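Local structure of nuclear inclusion protein A (Tobacco vein mottling virus, 3MMG) at residues 40-45 with 82-87; 57-62 with 92-97; 73-78 with 188-193; 106-111 with 156-161; 127-132 with 141-146. The protein probably acts as a 3C-type cysteine peptidase that cleaves peptide bonds, with the chymotrypsin-like two-barrel fold of the PA clan. The protein carries 3 engineered substitutions. All coordinates share one frame; numbering follows the deposited sequence. Where two conformers were deposited one is given.

Contact 1 of 5, residues 40-45 with 82-87; sequences YIIANQ and IIVIKM
Strands 40-43 and 83-86 lie antiparallel and are laced together by four backbone hydrogen bonds. Ile41 and Ile85 exchange two of them; the one from Ile41 N to Ile85 O measures 2.9 Å and is nearly straight at 169°. Ala43 and Ile83 repeat the exchange, and here Ala43 N reaches Ile83 O almost along the C=O axis. Beyond the ladder Gln45 turns back over the end of the partner strand. Its CB sets CG beside the backbone N (chi1 -73°), and Gln45 CG passes 3.4 Å from Ile82 O and also rests against Ile83 CB. The chain runs extended from there, carrying CD past the carbonyl of Ile82. At the tip NE2 donates to Ile82 O over 3.2 Å, meeting that oxygen from above the carbonyl plane rather than on a lone pair. These strands are neighbours in the sheet of the N-terminal barrel, and their side chains alternate between its two faces. Tyr40, Ile42, Val84 and Lys86 share one face; Phe186 and Leu191 of helix 186-192 cover the first three, and Lys86 meets Trp197 in a cation-pi contact. On it Tyr40 CB touches Val84 CG1 at 3.8 Å, while Lys86 CG lies beside Tyr40 CE2, the two side chains pointing the same way; Trp197 lies nearly parallel to the Tyr40 ring. Ile41, Ala43, Ile83 and Ile85 occupy the other face, packed against Leu21 and Met74. There the bent side chain of Met87 crosses Ile41, with Met87 CG 3.9 Å from Ile41 CG1. Just past the strand, Asn44 ND2 donates to Asp81 OD2 and to His167 O of the second barrel.

Contact 2 of 5, residues 57-62 with 92-97; sequences IKTMHG and PPFPQK
A type I turn from Thr59 to Gly62, closing the hairpin of strands 54-59 and 62-68, holds out a histidine that grips the loop 92-97. Thr59 OG1 shapes the turn from within: it accepts from His61 N at 3.1 Å, an ST turn, and donates to Gly62 O on a lone pair. That carbonyl also receives Thr59 N, so two donors of one residue fix it. The first torsion of His61 puts CG in the crowded position between the backbone N and the carbonyl carbon (chi1 62°), and its ring reaches across to the loop. NE2 donates a hydrogen bond to Pro92 O over 2.9 Å, in the imidazole plane but well above the plane of the carbonyl. The hairpin belongs to the N-terminal barrel, and the proline-rich loop follows that barrel's last strand, 83-86. Next to NE2, CE1 faces the middle of the Phe94 ring, 3.5 Å above its plane. This is a T-shaped stack, edge of His61 to face of Phe94, with planes 81° apart. On the other side of NE2, His61 CD2 touches Pro92 CG at 3.5 Å. Thr59 CG2 reaches Phe94 CZ at 3.5 Å, and Cys19 of strand 18-25 packs against both residues.

Contact 3 of 5, residues 73-78 with 188-193; sequences QMKPVE and ATYLDA
With CG anti to its backbone N (chi1 -169°), Lys75 stretches from strand 74-76 toward helix 186-192 and bends at its third torsion (chi3 -76°), which delivers NZ to the helix end. Tyr190 has CG beside its own backbone N (chi1 -70°), which brings its ring alongside Pro76 and Val77. Edge strand 74-76 of the N-terminal barrel is thus clasped to helix 186-192, which follows the C-terminal barrel and ends in a wide pi-type turn. Lys75 NZ donates to Tyr190 O and to Ala193 O, each at 3.0 Å, approaching both from above the carbonyl plane. NZ also donates to Asp195 O, its strongest polar partner, and Trp197 makes a cation-pi contact with the ammonium. A water accepting from NZ passes the link on to Thr189 O at 2.6 Å. Gathering carbonyls at and just beyond the helix end around a lysine probably favours its positive charge. Along the way Lys75 CD passes Tyr190 CD2 at 3.7 Å. Val77 crosses the tyrosine at about a right angle, its CG2 standing 4.1 Å from the ring centroid over one face in a CH-pi contact. At the ring's tip a second water hydrogen-bonds Tyr190 OH at 2.7 Å and accepts from Glu78 N.

Contact 4 of 5, residues 106-111 with 156-161; sequences KDRVCM and VSIIDG
Two short antiparallel strand ends, 109-111 and 156-157, meet in a tight, buried core, while the residues next to them form a looser, more exposed margin. In the core Cys110 and Val156 exchange backbone hydrogen bonds; Cys110 N reaches Val156 O at 2.9 Å. Ile158 N continues the ladder to Arg108 O, nearly straight at 166°. Ile158 holds CG1 in the crowded position between its backbone N and carbonyl carbon (chi1 49°), which leaves CG2 to press on Cys110 SG at 3.6 Å. Beside this, Ser157 OG donates to Asp107 OD1 at 2.7 Å, from above the carboxylate plane, and accepts Ile159 N at 2.9 Å in an ST turn. The same carboxylate oxygen forms a salt bridge with Arg101, whose guanidinium also binds Asp160; this shared cation probably eases the proximity of the two acids. Packing slackens outward. Ile158 CD1 lies over one face of the Arg108 guanidinium, 4.0 Å from CZ. Farther out, exposed Lys106 meets Ile159 through its aliphatic chain, Lys106 CE lying 4.0 Å from Ile159 CG2. In the strand order 109-116 and 154-157 are the two ends of the six-stranded sheet, so their pairing closes the C-terminal barrel; Val109 and Ser157 point to the side of Leu164 on strand 163-171, and strand 121-133 flanks 109-116 along its other edge.

Contact 5 of 5, residues 127-132 with 141-146; sequences ESSHIV and QHWITT
Strands 121-133 and 139-142 form a beta hairpin of the C-terminal barrel, regular at Val132 and Gln141 and taken over by side chains farther on. Gln141 N donates to Val132 O at 2.7 Å, and Val132 N returns the bond to a lone pair of Gln141 O at 3.2 Å. Beyond this pair Ser129 OG, anti to the backbone N, takes the place of a backbone carbonyl in accepting from Trp143 N at 2.9 Å, and as a hydroxyl it also donates to His130 O. That oxygen also sits at the edge of the indole, 3.3 Å from Trp143 CE3. The same edge meets Val132 CG2 through Trp143 CH2, while Gln141 CG lies over one face. Ile144 CG1 closes the other end against Ser129 CB at 3.7 Å. Past the strand, Ile144 N donates to His142 ND1 in the imidazole plane, 3.1 Å away. His142 NE2 is bonded to His167 ND1, and Thr146 OG1 hydrogen-bonds a polar side chain of the bound peptide. With ND1 used as an acceptor, His142 is presumably neutral with its proton on NE2, which would direct that proton to His167 ND1 and may help hold the His167 ring.

Overall arrangement
The five contacts divide between the two barrels of a chymotrypsin-like fold. Contacts 1, 2 and 3 all reach the seven-stranded N-terminal sheet: contact 1 joins two neighbouring strands next to edge strand 74-76 and touches both others, its centre about 13 Å from that of contact 2 and about 8 Å from that of contact 3. Contacts 4 and 5, centres about 10 Å apart, share the six-stranded C-terminal barrel. Centres of opposite groups lie about 22 to 27 Å apart. Along the chain the segments of contacts 1 to 3 alternate, and contact 5 falls between the segments of contact 4. Contact 3 spans both, and its helix 186-192 ties the second barrel to the first; in chymotrypsin-like proteases the active site lies between the barrels.

Contact 1 of 5, residues 40-45 with 82-87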
# COMPACT_ATOMS: atom_id res chain seq x y z
N TYR A 40 3.34 -12.98 1.77
CA TYR A 40 3.23 -11.70 2.45
C TYR A 40 2.18 -10.80 1.83
O TYR A 40 1.97 -10.82 0.60
CB TYR A 40 4.58 -10.95 2.42
CG TYR A 40 5.74 -11.80 2.87
CD1 TYR A 40 6.73 -12.19 1.97
CD2 TYR A 40 5.83 -12.20 4.20
CE1 TYR A 40 7.80 -13.02 2.39
CE2 TYR A 40 6.89 -13.01 4.64
CZ TYR A 40 7.86 -13.41 3.73
OH TYR A 40 8.92 -14.21 4.15
N ILE A 41 1.54 -10.02 2.68
CA ILE A 41 0.66 -8.92 2.27
C ILE A 41 1.28 -7.62 2.75
O ILE A 41 1.58 -7.48 3.94
CB ILE A 41 -0.76 -9.04 2.92
CG1 ILE A 41 -1.37 -10.43 2.63
CG2 ILE A 41 -1.70 -7.92 2.44
CD1 ILE A 41 -1.57 -10.71 1.19
N ILE A 42 1.47 -6.68 1.83
CA ILE A 42 2.06 -5.38 2.14
C ILE A 42 0.89 -4.42 2.21
O ILE A 42 0.04 -4.37 1.29
CB ILE A 42 3.01 -4.95 1.01
CG1 ILE A 42 4.24 -5.89 0.90
CG2 ILE A 42 3.41 -3.48 1.17
CD1 ILE A 42 4.82 -5.97 -0.51
N ALA A 43 0.79 -3.68 3.31
CA ALA A 43 -0.35 -2.80 3.50
C ALA A 43 0.07 -1.53 4.24
O ALA A 43 1.22 -1.42 4.66
CB ALA A 43 -1.45 -3.53 4.29
N ASN A 44 -0.85 -0.59 4.38
CA ASN A 44 -0.61 0.55 5.28
C ASN A 44 -0.64 0.10 6.74
O ASN A 44 -1.46 -0.73 7.11
CB ASN A 44 -1.70 1.61 5.13
CG ASN A 44 -1.76 2.19 3.73
OD1 ASN A 44 -2.53 1.71 2.90
ND2 ASN A 44 -0.93 3.19 3.44
N GLN A 45 0.24 0.65 7.59
CA GLN A 45 0.07 0.45 9.06
C GLN A 45 -1.32 0.84 9.56
O GLN A 45 -1.87 0.17 10.45
CB GLN A 45 1.12 1.22 9.88
CG GLN A 45 2.49 0.58 9.79
CD GLN A 45 3.51 1.29 10.65
OE1 GLN A 45 3.14 2.04 11.53
NE2 GLN A 45 4.78 1.05 10.39
N ILE A 82 3.77 1.80 6.33
CA ILE A 82 3.83 0.49 5.67
C ILE A 82 4.06 -0.64 6.68
O ILE A 82 4.85 -0.51 7.63
CB ILE A 82 4.93 0.43 4.58
CG1 ILE A 82 4.74 1.58 3.57
CG2 ILE A 82 4.90 -0.96 3.85
CD1 ILE A 82 5.81 1.65 2.46
N ILE A 83 3.36 -1.75 6.48
CA ILE A 83 3.51 -2.94 7.31
C ILE A 83 3.49 -4.17 6.40
O ILE A 83 2.87 -4.13 5.35
CB ILE A 83 2.42 -3.03 8.41
CG1 ILE A 83 2.76 -4.14 9.41
CG2 ILE A 83 1.02 -3.22 7.81
CD1 ILE A 83 2.27 -3.84 10.79
N VAL A 84 4.20 -5.21 6.80
CA VAL A 84 4.21 -6.47 6.08
C VAL A 84 3.56 -7.50 7.00
O VAL A 84 3.88 -7.57 8.18
CB VAL A 84 5.63 -6.94 5.65
CG1 VAL A 84 5.53 -8.16 4.78
CG2 VAL A 84 6.38 -5.82 4.85
N ILE A 85 2.62 -8.26 6.47
CA ILE A 85 1.88 -9.27 7.25
C ILE A 85 2.20 -10.62 6.66
O ILE A 85 2.10 -10.80 5.44
CB ILE A 85 0.34 -9.03 7.15
CG1 ILE A 85 -0.04 -7.57 7.47
CG2 ILE A 85 -0.42 -9.99 8.06
CD1 ILE A 85 -1.32 -7.16 6.82
N LYS A 86 2.58 -11.59 7.50
CA LYS A 86 2.88 -12.91 7.00
C LYS A 86 1.64 -13.79 7.09
O LYS A 86 1.01 -13.87 8.14
CB LYS A 86 4.04 -13.56 7.78
CG LYS A 86 4.60 -14.80 7.07
CD LYS A 86 5.72 -15.45 7.86
CE LYS A 86 6.28 -16.66 7.09
NZ LYS A 86 7.71 -16.95 7.47
N MET A 87 1.30 -14.46 6.00
CA MET A 87 0.12 -15.32 6.00
C MET A 87 0.47 -16.73 6.46
O MET A 87 1.63 -17.20 6.33
CB MET A 87 -0.47 -15.35 4.60
CG MET A 87 -1.02 -13.99 4.12
SD MET A 87 -2.50 -13.51 5.04
CE MET A 87 -1.87 -12.22 6.09

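Contact 2 of 5, residues 57-62 with 92-97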
# COMPACT_ATOMS: atom_id res chain seq x y z
N ILE A 57 -9.12 -11.01 3.11
CA ILE A 57 -8.23 -10.63 2.03
C ILE A 57 -8.78 -11.21 0.73
O ILE A 57 -8.82 -12.44 0.58
CB ILE A 57 -6.81 -11.16 2.29
CG1 ILE A 57 -6.32 -10.66 3.66
CG2 ILE A 57 -5.87 -10.77 1.13
CD1 ILE A 57 -5.79 -11.74 4.58
N LYS A 58 -9.18 -10.34 -0.19
CA LYS A 58 -9.68 -10.80 -1.49
C LYS A 58 -8.60 -10.66 -2.54
O LYS A 58 -8.02 -9.59 -2.68
CB LYS A 58 -10.95 -10.08 -1.92
CG LYS A 58 -11.57 -10.72 -3.17
CD LYS A 58 -12.97 -10.20 -3.45
CE LYS A 58 -13.63 -10.99 -4.58
NZ LYS A 58 -13.87 -12.46 -4.27
N THR A 59 -8.34 -11.75 -3.25
CA THR A 59 -7.27 -11.79 -4.25
C THR A 59 -7.78 -12.38 -5.58
O THR A 59 -8.85 -12.96 -5.63
CB THR A 59 -6.07 -12.65 -3.77
OG1 THR A 59 -6.36 -14.04 -3.99
CG2 THR A 59 -5.78 -12.42 -2.31
N MET A 60 -6.97 -12.29 -6.62
CA MET A 60 -7.36 -12.86 -7.91
C MET A 60 -7.48 -14.38 -7.86
O MET A 60 -8.13 -14.98 -8.76
CB MET A 60 -6.39 -12.44 -9.04
CG MET A 60 -5.02 -13.05 -8.98
SD MET A 60 -4.13 -12.87 -10.55
CE MET A 60 -5.43 -12.64 -11.69
N HIS A 61 -6.86 -14.99 -6.85
CA HIS A 61 -6.82 -16.45 -6.73
C HIS A 61 -7.57 -16.99 -5.51
O HIS A 61 -7.42 -18.18 -5.15
CB HIS A 61 -5.38 -16.99 -6.82
CG HIS A 61 -4.47 -16.52 -5.71
ND1 HIS A 61 -3.83 -15.30 -5.73
CD2 HIS A 61 -4.05 -17.14 -4.59
CE1 HIS A 61 -3.08 -15.17 -4.65
NE2 HIS A 61 -3.19 -16.28 -3.94
N GLY A 62 -8.37 -16.14 -4.88
CA GLY A 62 -9.29 -16.60 -3.85
C GLY A 62 -9.57 -15.53 -2.82
O GLY A 62 -8.95 -14.45 -2.85
N PRO A 92 -2.67 -19.53 -0.06
CA PRO A 92 -1.89 -19.78 -1.26
C PRO A 92 -1.07 -18.53 -1.63
O PRO A 92 -1.63 -17.44 -1.75
CB PRO A 92 -2.96 -20.07 -2.33
CG PRO A 92 -4.16 -19.38 -1.87
CD PRO A 92 -4.12 -19.42 -0.35
N PRO A 93 0.26 -18.67 -1.75
CA PRO A 93 1.07 -17.46 -1.97
C PRO A 93 0.99 -16.83 -3.35
O PRO A 93 0.58 -17.47 -4.32
CB PRO A 93 2.50 -17.96 -1.75
CG PRO A 93 2.45 -19.40 -2.03
CD PRO A 93 1.09 -19.88 -1.60
N PHE A 94 1.38 -15.55 -3.40
CA PHE A 94 1.55 -14.78 -4.64
C PHE A 94 2.94 -15.08 -5.23
O PHE A 94 3.81 -15.61 -4.54
CB PHE A 94 1.50 -13.30 -4.28
CG PHE A 94 0.14 -12.82 -3.86
CD1 PHE A 94 -0.28 -12.94 -2.53
CD2 PHE A 94 -0.72 -12.23 -4.79
CE1 PHE A 94 -1.54 -12.45 -2.12
CE2 PHE A 94 -2.00 -11.77 -4.41
CZ PHE A 94 -2.41 -11.87 -3.09
N PRO A 95 3.15 -14.70 -6.51
CA PRO A 95 4.50 -14.72 -7.07
C PRO A 95 5.41 -13.71 -6.37
O PRO A 95 4.94 -12.96 -5.49
CB PRO A 95 4.29 -14.34 -8.54
CG PRO A 95 3.00 -13.68 -8.58
CD PRO A 95 2.16 -14.25 -7.50
N GLN A 96 6.69 -13.69 -6.74
CA GLN A 96 7.69 -12.89 -6.04
C GLN A 96 8.56 -12.14 -7.07
O GLN A 96 9.80 -12.08 -6.95
CB GLN A 96 8.55 -13.77 -5.11
CG GLN A 96 7.78 -14.43 -3.96
CD GLN A 96 8.68 -15.09 -2.93
OE1 GLN A 96 9.76 -14.57 -2.59
NE2 GLN A 96 8.24 -16.24 -2.43
N LYS A 97 7.89 -11.57 -8.06
CA LYS A 97 8.58 -10.91 -9.17
C LYS A 97 8.49 -9.39 -9.20
O LYS A 97 9.29 -8.76 -9.89
CB LYS A 97 8.14 -11.49 -10.51
CG LYS A 97 8.47 -12.98 -10.64
CD LYS A 97 8.03 -13.55 -11.99
CE LYS A 97 8.07 -15.09 -11.96
NZ LYS A 97 6.90 -15.68 -11.19

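Contact 3 of 5, residues 73-78 with 188-193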
# COMPACT_ATOMS: atom_id res chain seq x y z
N GLN A 73 1.80 -12.79 12.32
CA GLN A 73 3.15 -12.21 12.38
C GLN A 73 3.19 -10.99 11.48
O GLN A 73 2.73 -11.04 10.33
CB GLN A 73 4.21 -13.20 11.90
CG GLN A 73 4.37 -14.41 12.82
CD GLN A 73 5.67 -15.12 12.59
OE1 GLN A 73 5.88 -15.73 11.54
NE2 GLN A 73 6.56 -15.06 13.57
N MET A 74 3.76 -9.91 12.00
CA MET A 74 3.86 -8.67 11.21
C MET A 74 5.25 -8.06 11.34
O MET A 74 5.98 -8.35 12.29
CB MET A 74 2.79 -7.69 11.64
CG MET A 74 1.35 -8.16 11.33
SD MET A 74 0.12 -6.94 11.72
CE MET A 74 -1.35 -7.97 11.56
N LYS A 75 5.63 -7.26 10.34
CA LYS A 75 6.93 -6.56 10.34
C LYS A 75 6.67 -5.13 9.87
O LYS A 75 6.44 -4.91 8.67
CB LYS A 75 7.91 -7.26 9.40
CG LYS A 75 9.35 -6.80 9.52
CD LYS A 75 10.25 -7.50 8.52
CE LYS A 75 10.57 -8.94 8.93
NZ LYS A 75 11.58 -9.57 7.99
N PRO A 76 6.63 -4.17 10.81
CA PRO A 76 6.46 -2.78 10.37
C PRO A 76 7.72 -2.23 9.70
O PRO A 76 8.84 -2.63 10.03
CB PRO A 76 6.20 -2.03 11.69
CG PRO A 76 6.98 -2.83 12.72
CD PRO A 76 6.73 -4.28 12.28
N VAL A 77 7.54 -1.34 8.73
CA VAL A 77 8.67 -0.55 8.25
C VAL A 77 8.65 0.65 9.20
O VAL A 77 7.87 1.56 9.01
CB VAL A 77 8.45 -0.05 6.79
CG1 VAL A 77 9.68 0.74 6.31
CG2 VAL A 77 8.16 -1.23 5.82
N GLU A 78 9.45 0.61 10.26
CA GLU A 78 9.30 1.59 11.33
C GLU A 78 9.52 3.03 10.83
O GLU A 78 10.45 3.28 10.06
CB GLU A 78 10.22 1.26 12.52
CG GLU A 78 9.82 -0.03 13.28
CD GLU A 78 8.56 0.09 14.17
OE1 GLU A 78 7.76 1.06 14.06
OE2 GLU A 78 8.35 -0.82 15.00
N ALA A 188 14.74 -7.42 -0.05
CA ALA A 188 15.84 -8.05 0.68
C ALA A 188 15.71 -7.89 2.19
O ALA A 188 15.84 -8.86 2.93
CB ALA A 188 17.18 -7.51 0.18
N THR A 189 15.42 -6.67 2.63
CA THR A 189 15.39 -6.32 4.06
C THR A 189 14.15 -6.77 4.80
O THR A 189 14.24 -7.20 5.96
CB THR A 189 15.56 -4.79 4.25
OG1 THR A 189 16.70 -4.35 3.52
CG2 THR A 189 15.72 -4.42 5.73
N TYR A 190 12.98 -6.67 4.17
CA TYR A 190 11.72 -6.91 4.86
C TYR A 190 11.04 -8.23 4.47
O TYR A 190 10.37 -8.85 5.30
CB TYR A 190 10.77 -5.73 4.69
CG TYR A 190 11.23 -4.50 5.44
CD1 TYR A 190 12.13 -3.60 4.85
CD2 TYR A 190 10.79 -4.25 6.74
CE1 TYR A 190 12.58 -2.48 5.55
CE2 TYR A 190 11.22 -3.15 7.44
CZ TYR A 190 12.11 -2.26 6.85
OH TYR A 190 12.54 -1.16 7.58
N LEU A 191 11.24 -8.67 3.24
CA LEU A 191 10.55 -9.89 2.79
C LEU A 191 11.46 -11.12 2.86
O LEU A 191 11.05 -12.15 3.39
CB LEU A 191 9.94 -9.71 1.39
CG LEU A 191 9.11 -8.43 1.19
CD1 LEU A 191 8.43 -8.39 -0.17
CD2 LEU A 191 8.08 -8.30 2.29
N ASP A 192 12.67 -11.01 2.34
CA ASP A 192 13.58 -12.15 2.25
C ASP A 192 14.14 -12.49 3.62
O ASP A 192 14.47 -13.65 3.90
CB ASP A 192 14.73 -11.88 1.26
CG ASP A 192 14.27 -11.84 -0.20
OD1 ASP A 192 13.14 -12.27 -0.51
OD2 ASP A 192 15.05 -11.38 -1.07
N ALA A 193 14.22 -11.48 4.49
CA ALA A 193 14.84 -11.61 5.81
C ALA A 193 14.02 -12.46 6.78
O ALA A 193 12.84 -12.16 7.05
CB ALA A 193 15.13 -10.24 6.40
O HOH W 1 13.91 -7.87 8.49
O HOH W 2 12.04 -0.97 10.21

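Contact 4 of 5, residues 106-111 with 156-161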
# COMPACT_ATOMS: atom_id res chain seq x y z
N LYS A 106 13.05 12.22 -10.86
CA LYS A 106 12.82 11.92 -12.27
C LYS A 106 11.44 11.28 -12.48
O LYS A 106 10.84 11.39 -13.56
CB LYS A 106 13.91 10.98 -12.80
CG LYS A 106 13.80 10.63 -14.30
CD LYS A 106 14.99 9.77 -14.79
CE LYS A 106 14.63 9.10 -16.11
NZ LYS A 106 15.86 8.59 -16.80
N ASP A 107 10.94 10.60 -11.46
CA ASP A 107 9.74 9.78 -11.63
C ASP A 107 8.45 10.55 -11.80
O ASP A 107 8.25 11.60 -11.19
CB ASP A 107 9.57 8.91 -10.40
CG ASP A 107 10.50 7.71 -10.41
OD1 ASP A 107 10.56 7.01 -11.44
OD2 ASP A 107 11.18 7.52 -9.39
N ARG A 108 7.56 9.96 -12.58
CA ARG A 108 6.15 10.31 -12.51
C ARG A 108 5.45 8.99 -12.24
O ARG A 108 5.97 7.91 -12.58
CB ARG A 108 5.68 10.92 -13.83
CG ARG A 108 6.50 12.18 -14.20
CD ARG A 108 5.90 12.92 -15.37
NE ARG A 108 6.01 12.19 -16.64
CZ ARG A 108 7.07 12.26 -17.45
NH1 ARG A 108 8.13 12.99 -17.10
NH2 ARG A 108 7.08 11.60 -18.61
N VAL A 109 4.27 9.07 -11.61
CA VAL A 109 3.60 7.84 -11.15
C VAL A 109 2.17 7.71 -11.64
O VAL A 109 1.47 8.71 -11.82
CB VAL A 109 3.61 7.69 -9.59
CG1 VAL A 109 5.04 7.55 -9.05
CG2 VAL A 109 2.87 8.86 -8.92
N CYS A 110 1.75 6.45 -11.87
CA CYS A 110 0.31 6.09 -12.06
C CYS A 110 -0.16 5.22 -10.92
O CYS A 110 0.57 4.32 -10.47
CB CYS A 110 0.09 5.29 -13.34
SG CYS A 110 0.37 6.15 -14.86
N MET A 111 -1.41 5.41 -10.48
CA MET A 111 -1.98 4.53 -9.48
C MET A 111 -2.54 3.33 -10.22
O MET A 111 -3.17 3.47 -11.29
CB MET A 111 -3.04 5.26 -8.67
CG MET A 111 -3.54 4.43 -7.49
SD MET A 111 -4.65 5.40 -6.43
CE MET A 111 -3.57 6.70 -5.86
N VAL A 156 3.05 3.55 -9.24
CA VAL A 156 3.97 2.84 -10.12
C VAL A 156 4.71 3.83 -11.01
O VAL A 156 4.08 4.70 -11.63
CB VAL A 156 3.19 1.80 -11.00
CG1 VAL A 156 4.14 1.04 -11.93
CG2 VAL A 156 2.45 0.81 -10.12
N SER A 157 6.03 3.73 -11.09
CA SER A 157 6.79 4.63 -11.97
C SER A 157 6.50 4.36 -13.45
O SER A 157 6.49 3.21 -13.89
CB SER A 157 8.29 4.41 -11.75
OG SER A 157 9.02 5.14 -12.74
N ILE A 158 6.27 5.41 -14.22
CA ILE A 158 6.15 5.24 -15.67
C ILE A 158 7.52 5.23 -16.36
O ILE A 158 7.61 5.05 -17.60
CB ILE A 158 5.19 6.29 -16.31
CG1 ILE A 158 5.52 7.72 -15.84
CG2 ILE A 158 3.78 5.96 -15.94
CD1 ILE A 158 6.74 8.38 -16.47
N ILE A 159 8.60 5.39 -15.59
CA ILE A 159 9.96 5.23 -16.14
C ILE A 159 10.29 3.74 -16.34
O ILE A 159 10.69 3.32 -17.43
CB ILE A 159 11.04 5.89 -15.23
CG1 ILE A 159 10.71 7.36 -14.91
CG2 ILE A 159 12.43 5.74 -15.86
CD1 ILE A 159 10.58 8.27 -16.14
N ASP A 160 10.11 2.94 -15.29
CA ASP A 160 10.54 1.54 -15.31
C ASP A 160 9.52 0.55 -14.74
O ASP A 160 9.83 -0.65 -14.58
CB ASP A 160 11.88 1.41 -14.57
CG ASP A 160 11.78 1.77 -13.09
OD1 ASP A 160 10.66 2.08 -12.59
OD2 ASP A 160 12.84 1.78 -12.43
N GLY A 161 8.30 1.02 -14.44
CA GLY A 161 7.25 0.14 -13.89
C GLY A 161 7.48 -0.40 -12.48
O GLY A 161 6.74 -1.26 -12.02

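Contact 5 of 5, residues 127-132 with 141-146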
# COMPACT_ATOMS: atom_id res chain seq x y z
N GLU A 127 -4.43 8.40 -14.43
CA GLU A 127 -3.51 9.31 -15.11
C GLU A 127 -2.20 9.36 -14.34
O GLU A 127 -2.15 9.08 -13.13
CB GLU A 127 -4.10 10.73 -15.16
CG GLU A 127 -5.15 10.94 -16.24
CD GLU A 127 -5.41 12.42 -16.44
OE1 GLU A 127 -6.07 13.04 -15.58
OE2 GLU A 127 -4.94 12.95 -17.47
N SER A 128 -1.13 9.77 -15.03
CA SER A 128 0.17 9.87 -14.36
C SER A 128 0.28 11.20 -13.64
O SER A 128 -0.32 12.20 -14.07
CB SER A 128 1.36 9.72 -15.33
OG SER A 128 1.46 10.83 -16.21
N SER A 129 1.08 11.23 -12.58
CA SER A 129 1.24 12.44 -11.79
C SER A 129 2.70 12.76 -11.51
O SER A 129 3.52 11.87 -11.31
CB SER A 129 0.53 12.28 -10.45
OG SER A 129 0.67 13.44 -9.62
N HIS A 130 2.99 14.05 -11.45
CA HIS A 130 4.25 14.51 -10.91
C HIS A 130 4.22 14.24 -9.42
O HIS A 130 3.13 14.07 -8.83
CB HIS A 130 4.43 16.01 -11.19
CG HIS A 130 4.17 16.35 -12.62
ND1 HIS A 130 4.97 15.88 -13.65
CD2 HIS A 130 3.18 17.06 -13.21
CE1 HIS A 130 4.49 16.31 -14.81
NE2 HIS A 130 3.39 17.00 -14.57
N ILE A 131 5.41 14.19 -8.81
CA ILE A 131 5.51 13.93 -7.35
C ILE A 131 6.44 14.91 -6.69
O ILE A 131 7.33 15.48 -7.35
CB ILE A 131 5.92 12.49 -7.06
CG1 ILE A 131 7.29 12.16 -7.68
CG2 ILE A 131 4.87 11.52 -7.69
CD1 ILE A 131 7.88 10.79 -7.27
N VAL A 132 6.21 15.15 -5.39
CA VAL A 132 7.06 16.08 -4.63
C VAL A 132 7.23 15.52 -3.22
O VAL A 132 6.23 15.28 -2.53
CB VAL A 132 6.43 17.50 -4.54
CG1 VAL A 132 7.33 18.44 -3.68
CG2 VAL A 132 6.16 18.10 -5.91
N GLN A 141 3.95 13.85 -2.22
CA GLN A 141 2.68 14.36 -2.74
C GLN A 141 2.41 13.84 -4.17
O GLN A 141 3.35 13.69 -4.98
CB GLN A 141 2.68 15.90 -2.73
CG GLN A 141 1.30 16.50 -3.01
CD GLN A 141 1.26 18.01 -2.84
OE1 GLN A 141 2.27 18.63 -2.51
NE2 GLN A 141 0.09 18.59 -3.06
N HIS A 142 1.14 13.58 -4.46
CA HIS A 142 0.71 13.29 -5.82
C HIS A 142 -0.65 13.96 -6.05
O HIS A 142 -1.31 14.40 -5.09
CB HIS A 142 0.67 11.76 -6.09
CG HIS A 142 -0.44 11.03 -5.39
ND1 HIS A 142 -1.72 10.98 -5.89
CD2 HIS A 142 -0.44 10.28 -4.26
CE1 HIS A 142 -2.48 10.26 -5.08
NE2 HIS A 142 -1.73 9.83 -4.08
N TRP A 143 -1.04 14.05 -7.32
CA TRP A 143 -2.27 14.74 -7.72
C TRP A 143 -3.35 13.85 -8.37
O TRP A 143 -4.21 14.36 -9.10
CB TRP A 143 -1.94 15.94 -8.60
CG TRP A 143 -1.33 17.07 -7.79
CD1 TRP A 143 -2.00 18.15 -7.26
CD2 TRP A 143 0.04 17.22 -7.39
NE1 TRP A 143 -1.12 18.95 -6.56
CE2 TRP A 143 0.14 18.40 -6.62
CE3 TRP A 143 1.20 16.46 -7.61
CZ2 TRP A 143 1.35 18.85 -6.09
CZ3 TRP A 143 2.42 16.91 -7.07
CH2 TRP A 143 2.48 18.10 -6.31
N ILE A 144 -3.32 12.54 -8.09
CA ILE A 144 -4.30 11.59 -8.65
C ILE A 144 -5.52 11.56 -7.74
O ILE A 144 -5.39 11.38 -6.53
CB ILE A 144 -3.69 10.17 -8.77
CG1 ILE A 144 -2.42 10.19 -9.65
CG2 ILE A 144 -4.76 9.15 -9.32
CD1 ILE A 144 -1.48 8.99 -9.48
N THR A 145 -6.69 11.76 -8.33
CA THR A 145 -7.97 11.66 -7.62
C THR A 145 -8.10 10.33 -6.87
O THR A 145 -7.90 9.26 -7.45
CB THR A 145 -9.16 11.85 -8.61
OG1 THR A 145 -9.14 13.19 -9.12
CG2 THR A 145 -10.52 11.57 -7.94
N THR A 146 -8.44 10.43 -5.58
CA THR A 146 -8.67 9.25 -4.76
C THR A 146 -9.93 9.42 -3.90
O THR A 146 -10.34 10.54 -3.56
CB THR A 146 -7.50 9.00 -3.79
OG1 THR A 146 -7.27 10.19 -3.04
CG2 THR A 146 -6.25 8.69 -4.54